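Local coordinates for protein dTDP-glucose 4,6-dehydratase (Klebsiella pneumoniae, PDB 5U4Q) that binds NAD and probably acts as a dTDP-glucose 4,6-dehydratase or related NAD-dependent nucleotide-sugar epimerase of the extended short-chain dehydrogenase/reductase family, at residues I208-Y213 with V269-Y274. Sequence-based numbering, arbitrary orientation.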
loop_
_atom_site.group_PDB
_atom_site.type_symbol
_atom_site.label_atom_id
_atom_site.label_comp_id
_atom_site.label_asym_id
_atom_site.label_seq_id
_atom_site.Cartn_x
_atom_site.Cartn_y
_atom_site.Cartn_z
ATOM N N ILE A 208 -17.289 -29.456 1.476
ATOM C CA ILE A 208 -16.727 -28.318 2.176
ATOM C C ILE A 208 -15.445 -28.777 2.858
ATOM O O ILE A 208 -15.427 -29.834 3.513
ATOM C CB ILE A 208 -17.675 -27.799 3.267
ATOM C CG1 ILE A 208 -19.006 -27.357 2.657
ATOM C CG2 ILE A 208 -17.026 -26.654 4.042
ATOM C CD1 ILE A 208 -20.066 -27.076 3.703
ATOM N N ASP A 209 -14.378 -27.994 2.724
ATOM C CA ASP A 209 -13.124 -28.315 3.398
ATOM C C ASP A 209 -13.280 -27.912 4.859
ATOM O O ASP A 209 -13.733 -26.800 5.161
ATOM C CB ASP A 209 -11.927 -27.595 2.760
ATOM C CG ASP A 209 -11.434 -28.266 1.483
ATOM O OD1 ASP A 209 -12.071 -29.225 0.989
ATOM O OD2 ASP A 209 -10.379 -27.830 0.969
ATOM N N VAL A 210 -12.921 -28.832 5.755
ATOM C CA VAL A 210 -13.029 -28.621 7.187
ATOM C C VAL A 210 -11.659 -28.800 7.832
ATOM O O VAL A 210 -11.104 -29.896 7.812
ATOM C CB VAL A 210 -14.045 -29.624 7.802
ATOM C CG1 VAL A 210 -14.156 -29.442 9.319
ATOM C CG2 VAL A 210 -15.406 -29.488 7.122
ATOM N N TYR A 211 -11.125 -27.721 8.404
ATOM C CA TYR A 211 -9.819 -27.721 9.079
ATOM C C TYR A 211 -9.929 -27.881 10.590
ATOM O O TYR A 211 -10.918 -27.468 11.194
ATOM C CB TYR A 211 -9.090 -26.397 8.806
ATOM C CG TYR A 211 -8.701 -26.200 7.370
ATOM C CD1 TYR A 211 -9.586 -25.624 6.457
ATOM C CD2 TYR A 211 -7.445 -26.596 6.913
ATOM C CE1 TYR A 211 -9.229 -25.450 5.126
ATOM C CE2 TYR A 211 -7.078 -26.428 5.590
ATOM C CZ TYR A 211 -7.970 -25.851 4.700
ATOM O OH TYR A 211 -7.601 -25.687 3.388
ATOM N N ASN A 212 -8.895 -28.475 11.193
ATOM C CA ASN A 212 -8.782 -28.624 12.650
ATOM C C ASN A 212 -10.062 -29.166 13.325
ATOM O O ASN A 212 -10.530 -28.622 14.342
ATOM C CB ASN A 212 -8.364 -27.265 13.257
ATOM C CG ASN A 212 -8.058 -27.331 14.760
ATOM O OD1 ASN A 212 -7.660 -28.370 15.302
ATOM N ND2 ASN A 212 -8.235 -26.198 15.436
ATOM N N TYR A 213 -10.603 -30.232 12.753
ATOM C CA TYR A 213 -11.783 -30.919 13.300
ATOM C C TYR A 213 -12.996 -29.977 13.443
ATOM O O TYR A 213 -13.841 -30.183 14.316
ATOM C CB TYR A 213 -11.451 -31.584 14.656
ATOM C CG TYR A 213 -10.655 -32.884 14.592
ATOM C CD1 TYR A 213 -9.281 -32.880 14.342
ATOM C CD2 TYR A 213 -11.279 -34.117 14.797
ATOM C CE1 TYR A 213 -8.554 -34.061 14.300
ATOM C CE2 TYR A 213 -10.559 -35.302 14.758
ATOM C CZ TYR A 213 -9.194 -35.271 14.507
ATOM O OH TYR A 213 -8.455 -36.429 14.475
ATOM N N VAL A 269 -17.910 -19.296 19.254
ATOM C CA VAL A 269 -18.468 -20.274 18.317
ATOM C C VAL A 269 -17.445 -20.654 17.240
ATOM O O VAL A 269 -16.766 -19.801 16.682
ATOM C CB VAL A 269 -19.747 -19.749 17.620
ATOM C CG1 VAL A 269 -20.911 -19.710 18.608
ATOM C CG2 VAL A 269 -19.498 -18.394 16.937
ATOM N N GLU A 270 -17.358 -21.953 16.974
ATOM C CA GLU A 270 -16.417 -22.529 16.022
ATOM C C GLU A 270 -17.113 -22.846 14.709
ATOM O O GLU A 270 -18.328 -22.936 14.661
ATOM C CB GLU A 270 -15.850 -23.818 16.630
ATOM C CG GLU A 270 -15.031 -23.531 17.886
ATOM C CD GLU A 270 -14.821 -24.725 18.808
ATOM O OE1 GLU A 270 -15.487 -25.765 18.648
ATOM O OE2 GLU A 270 -13.997 -24.595 19.735
ATOM N N LEU A 271 -16.328 -23.050 13.662
ATOM C CA LEU A 271 -16.841 -23.324 12.310
ATOM C C LEU A 271 -17.941 -24.397 12.278
ATOM O O LEU A 271 -18.992 -24.230 11.628
ATOM C CB LEU A 271 -15.654 -23.689 11.401
ATOM C CG LEU A 271 -15.769 -24.071 9.922
ATOM C CD1 LEU A 271 -16.027 -25.552 9.721
ATOM C CD2 LEU A 271 -16.791 -23.219 9.195
HETATM N N MSE A 272 -17.741 -25.495 12.997
HETATM C CA MSE A 272 -18.732 -26.563 12.993
HETATM C C MSE A 272 -20.068 -26.102 13.530
HETATM O O MSE A 272 -21.069 -26.644 13.157
HETATM C CB MSE A 272 -18.238 -27.808 13.759
HETATM C CG MSE A 272 -19.131 -29.046 13.570
HETATM SE SE MSE A 272 -19.269 -29.735 11.739
HETATM C CE MSE A 272 -17.376 -30.229 11.609
ATOM N N ASP A 273 -20.112 -25.094 14.402
ATOM C CA ASP A 273 -21.415 -24.610 14.922
ATOM C C ASP A 273 -22.259 -24.017 13.778
ATOM O O ASP A 273 -23.486 -24.196 13.745
ATOM C CB ASP A 273 -21.247 -23.552 16.021
ATOM C CG ASP A 273 -20.591 -24.095 17.294
ATOM O OD1 ASP A 273 -20.633 -25.313 17.534
ATOM O OD2 ASP A 273 -20.058 -23.280 18.071
ATOM N N TYR A 274 -21.605 -23.317 12.849
ATOM C CA TYR A 274 -22.314 -22.748 11.693
ATOM C C TYR A 274 -22.765 -23.831 10.732
ATOM O O TYR A 274 -23.872 -23.779 10.229
ATOM C CB TYR A 274 -21.437 -21.749 10.932
ATOM C CG TYR A 274 -21.134 -20.518 11.714
ATOM C CD1 TYR A 274 -22.042 -19.471 11.766
ATOM C CD2 TYR A 274 -19.949 -20.387 12.400
ATOM C CE1 TYR A 274 -21.774 -18.325 12.500
ATOM C CE2 TYR A 274 -19.667 -19.242 13.150
ATOM C CZ TYR A 274 -20.580 -18.212 13.178
ATOM O OH TYR A 274 -20.312 -17.086 13.922
#
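Strand 208-211 runs past the first turn of helix 271-282, the CA atoms of Val210 and Leu271 8.3 Å apart, with no hydrogen bond between the two backbones. One valine methyl does most of the touching. CG1 of Val210, set anti to the backbone N (chi1 179°), lies 4.0 Å from CE of Met272 and 4.3 Å from CD1 of Leu271. Met272, a selenomethionine, also starts anti to its own N, then bends at chi2 and chi3, which brings the terminal methyl against CG1 of Val210; the two side chains cross at about a right angle. The same CE only grazes the backbone O of Tyr213, 4.5 Å away. At the helix start, Asp273 OD2 accepts a hydrogen bond from Glu270 N at 3.2 Å, the donor approaching well above the carboxylate plane, while Glu270 OE2 forms a salt bridge with Lys217. The contact is a small apolar strand-to-helix packing in the smaller C-terminal part of the fold, apart from the Rossmann sheet, with the side chain of Leu271 about 13 Å from the bound NAD. Strand 288-291 pairs in parallel with 208-211, and Phe198 of helix 194-203 packs against both Ile208 and Leu271.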